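Local coordinates for protein putative oxidoreductase molybdopterin-binding subunit (Sulfolobus tokodaii, PDB 4ZOH) that probably serves as the catalytic subunit of a molybdenum oxidoreductase of the xanthine dehydrogenase and aldehyde oxidase family, binding the pterin cytosine dinucleotide form of the cofactor, at residues 256-261 and 336-341; 330-335 and 611-616. All coordinates share one frame; numbering follows the deposited sequence.

Contact 1 (256-261 and 336-341); sequences RDKKLK and RPEGIY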
loop_
_atom_site.group_PDB
_atom_site.type_symbol
_atom_site.label_atom_id
_atom_site.label_comp_id
_atom_site.label_asym_id
_atom_site.label_seq_id
_atom_site.Cartn_x
_atom_site.Cartn_y
_atom_site.Cartn_z
ATOM N N ARG A 256 -5.147 -36.154 1.924
ATOM C CA ARG A 256 -5.149 -37.622 1.645
ATOM C C ARG A 256 -5.388 -38.434 2.967
ATOM O O ARG A 256 -6.418 -38.235 3.576
ATOM C CB ARG A 256 -3.876 -38.095 0.891
ATOM C CG ARG A 256 -3.709 -37.399 -0.464
ATOM C CD ARG A 256 -4.669 -37.786 -1.600
ATOM N NE ARG A 256 -4.096 -37.305 -2.891
ATOM C CZ ARG A 256 -4.418 -36.159 -3.514
ATOM N NH1 ARG A 256 -5.396 -35.367 -3.054
ATOM N NH2 ARG A 256 -3.836 -35.828 -4.680
ATOM N N ASP A 257 -4.494 -39.360 3.303
ATOM C CA ASP A 257 -4.459 -40.086 4.561
ATOM C C ASP A 257 -5.781 -40.895 4.735
ATOM O O ASP A 257 -6.581 -40.590 5.640
ATOM C CB ASP A 257 -4.209 -39.112 5.767
ATOM C CG ASP A 257 -3.608 -39.820 6.938
ATOM O OD1 ASP A 257 -3.459 -41.039 6.775
ATOM O OD2 ASP A 257 -3.229 -39.241 8.013
ATOM N N LYS A 258 -6.024 -41.836 3.813
ATOM C CA LYS A 258 -7.163 -42.774 3.830
ATOM C C LYS A 258 -6.735 -44.223 3.567
ATOM O O LYS A 258 -5.840 -44.468 2.770
ATOM C CB LYS A 258 -8.257 -42.351 2.859
ATOM C CG LYS A 258 -8.676 -40.923 3.044
ATOM C CD LYS A 258 -9.673 -40.505 2.023
ATOM C CE LYS A 258 -10.205 -39.137 2.428
ATOM N NZ LYS A 258 -9.042 -38.164 2.379
ATOM N N LYS A 259 -7.385 -45.162 4.248
ATOM C CA LYS A 259 -7.091 -46.609 4.226
ATOM C C LYS A 259 -8.321 -47.370 3.737
ATOM O O LYS A 259 -9.449 -47.144 4.261
ATOM C CB LYS A 259 -6.785 -47.069 5.663
ATOM C CG LYS A 259 -6.007 -48.380 5.775
ATOM C CD LYS A 259 -5.923 -48.905 7.205
ATOM C CE LYS A 259 -4.549 -48.685 7.732
ATOM N NZ LYS A 259 -4.412 -49.556 8.915
ATOM N N LEU A 260 -8.148 -48.263 2.757
ATOM C CA LEU A 260 -9.260 -49.162 2.359
ATOM C C LEU A 260 -8.943 -50.623 2.664
ATOM O O LEU A 260 -7.937 -51.161 2.145
ATOM C CB LEU A 260 -9.646 -49.003 0.888
ATOM C CG LEU A 260 -10.862 -49.799 0.483
ATOM C CD1 LEU A 260 -12.126 -49.188 1.075
ATOM C CD2 LEU A 260 -10.955 -49.786 -1.041
ATOM N N LYS A 261 -9.753 -51.230 3.562
ATOM C CA LYS A 261 -9.791 -52.705 3.799
ATOM C C LYS A 261 -10.805 -53.155 2.779
ATOM O O LYS A 261 -11.987 -52.733 2.843
ATOM C CB LYS A 261 -10.305 -53.067 5.198
ATOM C CG LYS A 261 -9.765 -52.228 6.374
ATOM C CD LYS A 261 -8.479 -52.788 6.991
ATOM C CE LYS A 261 -8.123 -52.181 8.347
ATOM N NZ LYS A 261 -9.048 -52.663 9.419
ATOM N N ARG A 336 -11.121 -37.435 -4.450
ATOM C CA ARG A 336 -11.233 -38.216 -5.704
ATOM C C ARG A 336 -9.985 -39.043 -6.052
ATOM O O ARG A 336 -10.141 -40.192 -6.511
ATOM C CB ARG A 336 -11.706 -37.370 -6.854
ATOM C CG ARG A 336 -13.162 -36.997 -6.758
ATOM C CD ARG A 336 -13.383 -35.582 -6.263
ATOM N NE ARG A 336 -12.907 -34.650 -7.255
ATOM C CZ ARG A 336 -12.723 -33.333 -7.069
ATOM N NH1 ARG A 336 -12.259 -32.578 -8.082
ATOM N NH2 ARG A 336 -12.987 -32.777 -5.881
ATOM N N PRO A 337 -8.751 -38.515 -5.761
ATOM C CA PRO A 337 -7.560 -39.310 -6.015
ATOM C C PRO A 337 -7.566 -40.629 -5.213
ATOM O O PRO A 337 -7.161 -41.709 -5.749
ATOM C CB PRO A 337 -6.421 -38.426 -5.507
ATOM C CG PRO A 337 -6.933 -37.068 -5.679
ATOM C CD PRO A 337 -8.389 -37.112 -5.418
ATOM N N GLU A 338 -7.914 -40.539 -3.933
ATOM C CA GLU A 338 -7.931 -41.741 -3.088
ATOM C C GLU A 338 -8.882 -42.815 -3.654
ATOM O O GLU A 338 -8.503 -43.956 -3.809
ATOM C CB GLU A 338 -8.299 -41.376 -1.661
ATOM C CG GLU A 338 -7.336 -40.382 -1.012
ATOM C CD GLU A 338 -7.766 -38.920 -1.204
ATOM O OE1 GLU A 338 -7.883 -38.446 -2.374
ATOM O OE2 GLU A 338 -7.965 -38.203 -0.168
ATOM N N GLY A 339 -10.087 -42.419 -3.980
ATOM C CA GLY A 339 -11.119 -43.320 -4.525
ATOM C C GLY A 339 -10.728 -43.979 -5.871
ATOM O O GLY A 339 -10.842 -45.189 -5.986
ATOM N N ILE A 340 -10.365 -43.179 -6.899
ATOM C CA ILE A 340 -9.765 -43.695 -8.153
ATOM C C ILE A 340 -8.500 -44.558 -7.879
ATOM O O ILE A 340 -8.370 -45.638 -8.432
ATOM C CB ILE A 340 -9.517 -42.566 -9.190
ATOM C CG1 ILE A 340 -10.811 -41.858 -9.560
ATOM C CG2 ILE A 340 -8.703 -43.049 -10.435
ATOM C CD1 ILE A 340 -11.912 -42.829 -10.020
ATOM N N TYR A 341 -7.607 -44.131 -6.982
ATOM C CA TYR A 341 -6.446 -44.920 -6.641
ATOM C C TYR A 341 -6.871 -46.321 -6.132
ATOM O O TYR A 341 -6.292 -47.350 -6.558
ATOM C CB TYR A 341 -5.629 -44.218 -5.578
ATOM C CG TYR A 341 -4.608 -45.062 -4.799
ATOM C CD1 TYR A 341 -3.358 -45.352 -5.316
ATOM C CD2 TYR A 341 -4.892 -45.527 -3.483
ATOM C CE1 TYR A 341 -2.414 -46.114 -4.583
ATOM C CE2 TYR A 341 -3.962 -46.275 -2.755
ATOM C CZ TYR A 341 -2.715 -46.572 -3.294
ATOM O OH TYR A 341 -1.732 -47.308 -2.515
HETATM O O HOH W 1 -7.444 -35.647 -1.000
#
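The carboxylate of E338, in the first turn of helix 336-353, is met by two basic side chains of strand 254-266. K258 NZ donates a hydrogen bond to E338 OE2 at 2.8 Å and so completes a salt bridge. The ammonium meets OE2 on its anti side, 21° out of the carboxylate plane. K258 stays extended as far as CE and bends only at the end (chi4 64°). That last turn also lets K258 NZ bond to R256 O, its own strand's carbonyl, at 2.9 Å. E294 on helix 288-304 is a further salt-bridge partner of the same ammonium.

R256 approaches the same carboxylate from a different direction. Its chain bends at chi2 (-72°), which brings R256 CD to 3.3 Å from E338 CD. The guanidinium then lies with one face against P337, whose CG is 3.4 Å from R256 CZ. Its charge pairing with E338 is long, with R256 NE 4.0 Å from E338 OE1, and no N-H points at that oxygen. Water 1 accepts from R256 NH1 in the guanidinium plane and can donate to E338 OE2, bridging the two. NH1 also bonds to R332 O, and NE to Q617. With K258 replaced by an alanine, E338 OE2 and E294 would probably lose the ammonium they share, and R256 O this bond.

D257 and K258 both face N157 in a G1 beta bulge of the sheet. The contact ties this sheet to the start of the helix. K258, shared with E294, and the more distant R256 probably offset the charge of the buried carboxylate and are likely to keep it ionised.

Contact 2 (330-335 and 611-616); sequences SYRGAG and IVQGMA. With MCN (pterin cytosine dinucleotide), chain D.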
loop_
_atom_site.group_PDB
_atom_site.type_symbol
_atom_site.label_atom_id
_atom_site.label_comp_id
_atom_site.label_asym_id
_atom_site.label_seq_id
_atom_site.Cartn_x
_atom_site.Cartn_y
_atom_site.Cartn_z
ATOM N N SER A 330 -8.540 -30.288 2.183
ATOM C CA SER A 330 -8.499 -30.545 0.745
ATOM C C SER A 330 -7.037 -30.447 0.310
ATOM O O SER A 330 -6.304 -29.495 0.667
ATOM C CB SER A 330 -9.260 -29.502 -0.004
ATOM O OG SER A 330 -10.611 -29.843 -0.116
ATOM N N TYR A 331 -6.621 -31.449 -0.462
ATOM C CA TYR A 331 -5.437 -31.348 -1.329
ATOM C C TYR A 331 -5.842 -31.826 -2.724
ATOM O O TYR A 331 -6.584 -32.847 -2.854
ATOM C CB TYR A 331 -4.313 -32.176 -0.819
ATOM C CG TYR A 331 -3.098 -32.278 -1.726
ATOM C CD1 TYR A 331 -2.415 -31.102 -2.150
ATOM C CD2 TYR A 331 -2.634 -33.491 -2.161
ATOM C CE1 TYR A 331 -1.252 -31.160 -2.900
ATOM C CE2 TYR A 331 -1.491 -33.579 -2.933
ATOM C CZ TYR A 331 -0.791 -32.401 -3.302
ATOM O OH TYR A 331 0.348 -32.445 -4.075
ATOM N N ARG A 332 -5.375 -31.078 -3.742
ATOM C CA ARG A 332 -5.577 -31.358 -5.149
ATOM C C ARG A 332 -6.276 -32.677 -5.490
ATOM O O ARG A 332 -5.679 -33.736 -5.389
ATOM C CB ARG A 332 -4.238 -31.215 -5.922
ATOM C CG ARG A 332 -4.518 -31.057 -7.444
ATOM C CD ARG A 332 -3.217 -30.855 -8.217
ATOM N NE ARG A 332 -3.476 -30.381 -9.601
ATOM C CZ ARG A 332 -2.616 -29.593 -10.276
ATOM N NH1 ARG A 332 -1.492 -29.219 -9.674
ATOM N NH2 ARG A 332 -2.912 -29.129 -11.502
ATOM N N GLY A 333 -7.546 -32.578 -5.846
ATOM C CA GLY A 333 -8.441 -33.716 -6.042
ATOM C C GLY A 333 -9.444 -33.970 -4.890
ATOM O O GLY A 333 -10.518 -34.460 -5.137
ATOM N N ALA A 334 -9.050 -33.685 -3.656
ATOM C CA ALA A 334 -9.971 -33.539 -2.520
ATOM C C ALA A 334 -10.896 -34.791 -2.372
ATOM O O ALA A 334 -12.151 -34.708 -2.557
ATOM C CB ALA A 334 -10.797 -32.272 -2.722
ATOM N N GLY A 335 -10.259 -35.928 -2.173
ATOM C CA GLY A 335 -10.974 -37.210 -2.012
ATOM C C GLY A 335 -11.055 -38.072 -3.287
ATOM O O GLY A 335 -11.126 -39.307 -3.220
ATOM N N ILE A 611 -0.125 -34.229 -12.774
ATOM C CA ILE A 611 0.626 -35.460 -13.003
ATOM C C ILE A 611 1.862 -35.575 -12.147
ATOM O O ILE A 611 2.133 -36.659 -11.567
ATOM C CB ILE A 611 0.974 -35.674 -14.526
ATOM C CG1 ILE A 611 -0.285 -36.096 -15.315
ATOM C CG2 ILE A 611 1.970 -36.803 -14.729
ATOM C CD1 ILE A 611 -0.197 -35.788 -16.846
ATOM N N VAL A 612 2.634 -34.491 -12.051
ATOM C CA VAL A 612 3.866 -34.566 -11.276
ATOM C C VAL A 612 3.586 -34.643 -9.773
ATOM O O VAL A 612 4.309 -35.310 -9.041
ATOM C CB VAL A 612 4.830 -33.366 -11.614
ATOM C CG1 VAL A 612 5.964 -33.239 -10.607
ATOM C CG2 VAL A 612 5.442 -33.529 -13.046
ATOM N N GLN A 613 2.556 -33.924 -9.301
ATOM C CA GLN A 613 2.105 -34.143 -7.877
ATOM C C GLN A 613 1.672 -35.616 -7.611
ATOM O O GLN A 613 2.150 -36.251 -6.684
ATOM C CB GLN A 613 1.018 -33.109 -7.493
ATOM C CG GLN A 613 1.705 -31.807 -7.103
ATOM C CD GLN A 613 0.687 -30.704 -6.986
ATOM O OE1 GLN A 613 -0.297 -30.679 -7.725
ATOM N NE2 GLN A 613 0.890 -29.799 -6.025
ATOM N N GLY A 614 0.848 -36.159 -8.510
ATOM C CA GLY A 614 0.373 -37.571 -8.369
ATOM C C GLY A 614 1.549 -38.548 -8.384
ATOM O O GLY A 614 1.589 -39.469 -7.569
ATOM N N MET A 615 2.559 -38.296 -9.252
ATOM C CA MET A 615 3.758 -39.169 -9.312
ATOM C C MET A 615 4.568 -39.053 -8.037
ATOM O O MET A 615 5.132 -40.040 -7.521
ATOM C CB MET A 615 4.599 -38.749 -10.527
ATOM C CG MET A 615 6.007 -39.318 -10.501
ATOM S SD MET A 615 7.102 -38.757 -11.846
ATOM C CE MET A 615 5.813 -38.337 -13.012
ATOM N N ALA A 616 4.701 -37.813 -7.556
ATOM C CA ALA A 616 5.488 -37.531 -6.335
ATOM C C ALA A 616 4.831 -38.253 -5.080
ATOM O O ALA A 616 5.550 -38.716 -4.170
ATOM C CB ALA A 616 5.519 -36.029 -6.082
HETATM N N1 MCN D . -8.938 -25.454 -18.979
HETATM C C2 MCN D . -9.338 -25.369 -20.303
HETATM N N3 MCN D . -10.329 -26.171 -20.803
HETATM C C4 MCN D . -10.926 -27.090 -19.948
HETATM C C5 MCN D . -10.533 -27.188 -18.614
HETATM C C6 MCN D . -9.543 -26.345 -18.110
HETATM O O2 MCN D . -8.838 -24.570 -21.101
HETATM N N4 MCN D . -11.877 -27.852 -20.445
HETATM C "C1'" MCN D . -7.888 -24.538 -18.530
HETATM C C2D MCN D . -8.527 -23.270 -17.957
HETATM O "O2'" MCN D . -8.656 -22.250 -18.900
HETATM C "C3'" MCN D . -7.501 -22.815 -16.953
HETATM C C4D MCN D . -7.207 -24.110 -16.318
HETATM O O4D MCN D . -7.171 -25.085 -17.448
HETATM O "O3'" MCN D . -6.354 -22.293 -17.530
HETATM C "C5'" MCN D . -8.452 -24.094 -15.451
HETATM O "O5'" MCN D . -8.694 -25.268 -14.926
HETATM P PA MCN D . -10.096 -25.640 -14.195
HETATM O O1A MCN D . -11.252 -24.790 -14.393
HETATM O O2A MCN D . -10.118 -27.095 -14.570
HETATM O O3A MCN D . -9.469 -25.601 -12.630
HETATM P PB MCN D . -9.400 -24.229 -11.782
HETATM O O1B MCN D . -10.727 -24.078 -11.057
HETATM O O2B MCN D . -8.955 -23.042 -12.517
HETATM O O3B MCN D . -8.269 -24.613 -10.826
HETATM C C10 MCN D . -8.479 -25.271 -9.546
HETATM C "C9'" MCN D . -7.558 -26.458 -9.402
HETATM C "C8'" MCN D . -7.529 -26.988 -8.068
HETATM S "S8'" MCN D . -9.025 -27.460 -7.275
HETATM C "C7'" MCN D . -6.365 -27.262 -7.416
HETATM S "S7'" MCN D . -6.302 -28.054 -5.819
HETATM C "C6'" MCN D . -5.068 -27.055 -8.031
HETATM C C7 MCN D . -5.217 -26.938 -9.584
HETATM O "O9'" MCN D . -6.269 -26.025 -9.825
HETATM N "N5'" MCN D . -4.323 -25.939 -7.450
HETATM C C4A MCN D . -3.388 -25.171 -8.172
HETATM N "N8'" MCN D . -3.958 -26.399 -10.183
HETATM C C4B MCN D . -3.203 -25.451 -9.557
HETATM N "N1'" MCN D . -2.303 -24.800 -10.298
HETATM C "C2'" MCN D . -1.588 -23.826 -9.739
HETATM N "N2'" MCN D . -0.724 -23.189 -10.501
HETATM N "N3'" MCN D . -1.703 -23.476 -8.353
HETATM C "C4'" MCN D . -2.614 -24.175 -7.528
HETATM O "O4'" MCN D . -2.712 -23.885 -6.301
HETATM O O HOH W 2 2.025 -34.720 -3.916
#
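The guanidinium of R332 has the cofactor over one face and Q613 near its edge. This is part of the pterin pocket of the molybdopterin-binding fold. Atom N8' of the pterin cytosine dinucleotide lies 3.2 Å above the guanidinium plane of R332, toward the rim. Near the edge, and somewhat tilted from both planes, R332 NH1 donates to Q613 OE1 at 2.7 Å. The amide plane stands almost perpendicular to the guanidinium, 88° away. The N-H...O angle is 144°. The Y331 ring carries R332 CB over the centre of one face.

The loop before helix 336-353 meets helix 600-619 beside the cofactor. R332 reaches the pterin with its chain extended from CG to NE, and CG opposite the backbone N (chi1 -162°). R332 CB and CG also pass the dithiolene sulfur S7' of the pterin cytosine dinucleotide, with R332 CB 3.8 Å from it. NE bonds to G671 O, so two protein carbonyl oxygens, one from a side-chain amide and one from the backbone, help fix how the guanidinium is turned.

The Y331 hydroxyl rests against the side chain of Q613, with Y331 OH 3.4 Å from Q613 CG. Basic side chains of another protein chain pack on Y331 and Q613, so the subunit interface lies close by. Water 2 joins loop and helix a second time: it accepts from Y331 OH at 2.8 Å and donates to Q613 O at 3.2 Å.

How the contacts relate
The centres of the two contacts lie about 11 Å apart, and their segments alternate along the chain: 256-261, 330-335, 336-341, then 611-616. The loop 330-335 runs straight into helix 336-353, with G335 at the N-cap. Contact 1 joins that helix to the five-stranded mixed sheet through strand 254-266. Contact 2 joins the preceding loop to helix 600-619, in the second molybdopterin cofactor-binding portion of the chain. R256 connects them directly, its guanidinium reaching the loop backbone. A chain of contacts thus runs from the sheet through R256 to the backbone of the residue that lies against the pterin.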